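Local structure of malate oxidoreductase (Thermotoga maritima, 1VL6) at residues Lys147-Leu152 with Asn238-Glu243. The protein probably catalyses the NAD-dependent oxidative decarboxylation of malate to pyruvate and carbon dioxide. Sequence-based numbering, arbitrary orientation.
Sequences KCFRIL and NEYHLE
F149 and Y240 come nearest, CA atoms 8.6 Å apart, where the helical segments 147-152 and 239-243 run nearly at right angles (81°), their axes 12.0 Å apart at closest. Long side chains bridge this separation, Y240 above all: with CG anti to its carbonyl carbon (chi1 -62°), its ring reaches across, and F149 CB and CD2 sit over one face of it, CB making a CH-pi contact 3.9 Å from the Y240 ring centroid. The two rings meet obliquely, F149 CD2 lying 3.6 Å from Y240 CG. Phenylalanine suits the buried side, being wholly apolar; tyrosine suits its partly exposed place because its ring packs on F149 while OH ends over one face of the R150 guanidinium. R150 and E239, long and oppositely charged, meet at the more exposed side. R150 bends at chi3 and sends NH2 past the Y240 ring edge to E239 OE2, a salt bridge whose 3.2 Å hydrogen bond is nearly straight (173°); OE2 lies in the guanidinium plane, but NH2 approaches from above the carboxylate plane. R150 NH1 pairs with E121. Replacing Y240 by alanine would probably strip F149 of the ring face it rests on and leave the guanidinium without the hydroxyl over it. N238 is the N-cap of helix 239-246, OD1 accepting from H241 N. Helix 147-158 packs against helices 121-130 and 166-186 and strand 163-165; from it, F149 also reaches Y205 on helix 202-214.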
ATOM      1  N   LYS A 147      15.074  32.123 -15.348  1.00 61.36           N
ATOM      2  CA  LYS A 147      13.941  31.643 -16.125  1.00 61.32           C
ATOM      3  C   LYS A 147      12.760  31.207 -15.252  1.00 62.24           C
ATOM      4  O   LYS A 147      11.612  31.287 -15.682  1.00 63.93           O
ATOM      5  CB  LYS A 147      14.347  30.559 -17.133  1.00 61.03           C
ATOM      6  CG  LYS A 147      14.390  29.151 -16.607  1.00 64.64           C
ATOM      7  CD  LYS A 147      15.151  28.212 -17.554  1.00 53.27           C
ATOM      8  CE  LYS A 147      15.217  26.758 -17.018  1.00 54.54           C
ATOM      9  NZ  LYS A 147      16.049  25.876 -17.951  1.00 58.69           N
ATOM     10  N   CYS A 148      13.013  30.775 -14.026  1.00 61.59           N
ATOM     11  CA  CYS A 148      11.926  30.304 -13.191  1.00 62.38           C
ATOM     12  C   CYS A 148      10.977  31.448 -12.783  1.00 61.12           C
ATOM     13  O   CYS A 148       9.868  31.235 -12.340  1.00 60.86           O
ATOM     14  CB  CYS A 148      12.498  29.618 -11.939  1.00 64.06           C
ATOM     15  SG  CYS A 148      13.441  30.783 -10.976  1.00 60.29           S
ATOM     16  N   PHE A 149      11.412  32.676 -12.882  1.00 60.66           N
ATOM     17  CA  PHE A 149      10.510  33.739 -12.502  1.00 61.39           C
ATOM     18  C   PHE A 149       9.339  33.800 -13.482  1.00 62.92           C
ATOM     19  O   PHE A 149       8.166  33.750 -13.096  1.00 63.15           O
ATOM     20  CB  PHE A 149      11.258  35.075 -12.471  1.00 61.65           C
ATOM     21  CG  PHE A 149      12.340  35.152 -11.403  1.00 62.84           C
ATOM     22  CD1 PHE A 149      12.049  34.898 -10.089  1.00 59.35           C
ATOM     23  CD2 PHE A 149      13.643  35.489 -11.734  1.00 64.59           C
ATOM     24  CE1 PHE A 149      13.043  34.981  -9.115  1.00 71.63           C
ATOM     25  CE2 PHE A 149      14.638  35.585 -10.759  1.00 58.35           C
ATOM     26  CZ  PHE A 149      14.341  35.341  -9.462  1.00 60.27           C
ATOM     27  N   ARG A 150       9.684  33.873 -14.765  1.00 65.14           N
ATOM     28  CA  ARG A 150       8.699  33.952 -15.844  1.00 66.83           C
ATOM     29  C   ARG A 150       7.875  32.667 -15.850  1.00 64.38           C
ATOM     30  O   ARG A 150       6.648  32.727 -16.033  1.00 64.44           O
ATOM     31  CB  ARG A 150       9.381  34.139 -17.212  1.00 67.69           C
ATOM     32  CG  ARG A 150       9.174  35.489 -17.940  1.00 76.64           C
ATOM     33  CD  ARG A 150      10.124  35.726 -19.208  1.00 73.78           C
ATOM     34  NE  ARG A 150      11.409  36.410 -18.906  1.00 88.25           N
ATOM     35  CZ  ARG A 150      12.608  35.828 -18.555  1.00 94.30           C
ATOM     36  NH1 ARG A 150      12.769  34.510 -18.432  1.00 90.78           N
ATOM     37  NH2 ARG A 150      13.678  36.593 -18.312  1.00 95.13           N
ATOM     38  N   ILE A 151       8.533  31.520 -15.622  1.00 61.08           N
ATOM     39  CA  ILE A 151       7.815  30.253 -15.689  1.00 60.94           C
ATOM     40  C   ILE A 151       6.724  30.181 -14.610  1.00 61.84           C
ATOM     41  O   ILE A 151       5.563  29.860 -14.892  1.00 62.30           O
ATOM     42  CB  ILE A 151       8.773  29.066 -15.607  1.00 61.66           C
ATOM     43  CG1 ILE A 151       9.652  29.029 -16.859  1.00 61.63           C
ATOM     44  CG2 ILE A 151       7.996  27.752 -15.493  1.00 60.53           C
ATOM     45  CD1 ILE A 151      10.710  27.961 -16.828  1.00 65.62           C
ATOM     46  N   LEU A 152       7.077  30.503 -13.379  1.00 61.59           N
ATOM     47  CA  LEU A 152       6.076  30.519 -12.322  1.00 61.73           C
ATOM     48  C   LEU A 152       4.924  31.474 -12.619  1.00 61.39           C
ATOM     49  O   LEU A 152       3.790  31.129 -12.476  1.00 61.16           O
ATOM     50  CB  LEU A 152       6.696  30.886 -10.981  1.00 59.98           C
ATOM     51  CG  LEU A 152       5.713  30.929  -9.812  1.00 57.27           C
ATOM     52  CD1 LEU A 152       5.114  29.540  -9.671  1.00 66.24           C
ATOM     53  CD2 LEU A 152       6.423  31.368  -8.532  1.00 59.28           C
ATOM     54  N   ASN A 238      20.465  40.877 -14.100  1.00 72.92           N
ATOM     55  CA  ASN A 238      19.338  40.808 -15.022  1.00 70.45           C
ATOM     56  C   ASN A 238      18.331  41.877 -14.705  1.00 67.12           C
ATOM     57  O   ASN A 238      18.484  42.621 -13.759  1.00 64.18           O
ATOM     58  CB  ASN A 238      18.644  39.414 -15.041  1.00 72.18           C
ATOM     59  CG  ASN A 238      18.566  38.753 -13.648  1.00 78.61           C
ATOM     60  OD1 ASN A 238      17.747  39.310 -12.758  1.00 68.68           O
ATOM     61  ND2 ASN A 238      19.200  37.725 -13.407  1.00 95.88           N
ATOM     62  N   GLU A 239      17.295  41.946 -15.524  1.00 65.47           N
ATOM     63  CA  GLU A 239      16.102  42.720 -15.213  1.00 64.99           C
ATOM     64  C   GLU A 239      15.561  42.507 -13.788  1.00 63.05           C
ATOM     65  O   GLU A 239      15.006  43.436 -13.200  1.00 64.24           O
ATOM     66  CB  GLU A 239      14.989  42.470 -16.272  1.00 66.55           C
ATOM     67  CG  GLU A 239      15.042  41.114 -16.987  1.00 70.32           C
ATOM     68  CD  GLU A 239      13.700  40.652 -17.539  1.00 69.58           C
ATOM     69  OE1 GLU A 239      12.632  41.082 -17.048  1.00 86.54           O
ATOM     70  OE2 GLU A 239      13.706  39.818 -18.455  1.00 76.80           O
ATOM     71  N   TYR A 240      15.695  41.312 -13.223  1.00 60.30           N
ATOM     72  CA  TYR A 240      15.067  41.049 -11.915  1.00 59.20           C
ATOM     73  C   TYR A 240      15.864  41.699 -10.774  1.00 60.13           C
ATOM     74  O   TYR A 240      15.300  42.089  -9.750  1.00 60.06           O
ATOM     75  CB  TYR A 240      14.821  39.534 -11.699  1.00 56.73           C
ATOM     76  CG  TYR A 240      13.864  38.908 -12.728  1.00 54.01           C
ATOM     77  CD1 TYR A 240      12.499  38.996 -12.549  1.00 49.66           C
ATOM     78  CD2 TYR A 240      14.334  38.279 -13.907  1.00 48.13           C
ATOM     79  CE1 TYR A 240      11.613  38.467 -13.486  1.00 55.07           C
ATOM     80  CE2 TYR A 240      13.447  37.749 -14.849  1.00 48.72           C
ATOM     81  CZ  TYR A 240      12.080  37.860 -14.618  1.00 54.79           C
ATOM     82  OH  TYR A 240      11.121  37.368 -15.478  1.00 64.57           O
ATOM     83  N   HIS A 241      17.168  41.810 -10.950  1.00 59.72           N
ATOM     84  CA  HIS A 241      18.011  42.500 -10.000  1.00 60.05           C
ATOM     85  C   HIS A 241      17.727  44.000 -10.081  1.00 60.21           C
ATOM     86  O   HIS A 241      17.664  44.704  -9.087  1.00 58.86           O
ATOM     87  CB  HIS A 241      19.484  42.214 -10.322  1.00 62.27           C
ATOM     88  CG  HIS A 241      19.930  40.839  -9.949  1.00 62.77           C
ATOM     89  ND1 HIS A 241      21.247  40.440 -10.038  1.00 67.89           N
ATOM     90  CD2 HIS A 241      19.247  39.787  -9.431  1.00 64.15           C
ATOM     91  CE1 HIS A 241      21.350  39.196  -9.600  1.00 72.15           C
ATOM     92  NE2 HIS A 241      20.155  38.782  -9.209  1.00 63.64           N
ATOM     93  N   LEU A 242      17.545  44.494 -11.286  1.00 60.17           N
ATOM     94  CA  LEU A 242      17.150  45.888 -11.455  1.00 59.85           C
ATOM     95  C   LEU A 242      15.820  46.118 -10.714  1.00 60.90           C
ATOM     96  O   LEU A 242      15.650  47.100  -9.992  1.00 60.96           O
ATOM     97  CB  LEU A 242      17.032  46.226 -12.926  1.00 54.82           C
ATOM     98  CG  LEU A 242      16.987  47.682 -13.347  1.00 65.16           C
ATOM     99  CD1 LEU A 242      18.261  48.446 -13.028  1.00 65.72           C
ATOM    100  CD2 LEU A 242      16.756  47.721 -14.853  1.00 60.85           C
ATOM    101  N   GLU A 243      14.872  45.208 -10.872  1.00 60.63           N
ATOM    102  CA  GLU A 243      13.596  45.386 -10.208  1.00 61.73           C
ATOM    103  C   GLU A 243      13.809  45.498  -8.690  1.00 63.04           C
ATOM    104  O   GLU A 243      13.240  46.396  -8.025  1.00 63.38           O
ATOM    105  CB  GLU A 243      12.692  44.211 -10.506  1.00 61.29           C
ATOM    106  CG  GLU A 243      11.252  44.425 -10.095  1.00 64.80           C
ATOM    107  CD  GLU A 243      10.472  43.122  -9.996  1.00 63.17           C
ATOM    108  OE1 GLU A 243      10.880  42.109 -10.603  1.00 55.15           O
ATOM    109  OE2 GLU A 243       9.458  43.105  -9.284  1.00 64.49           O
TER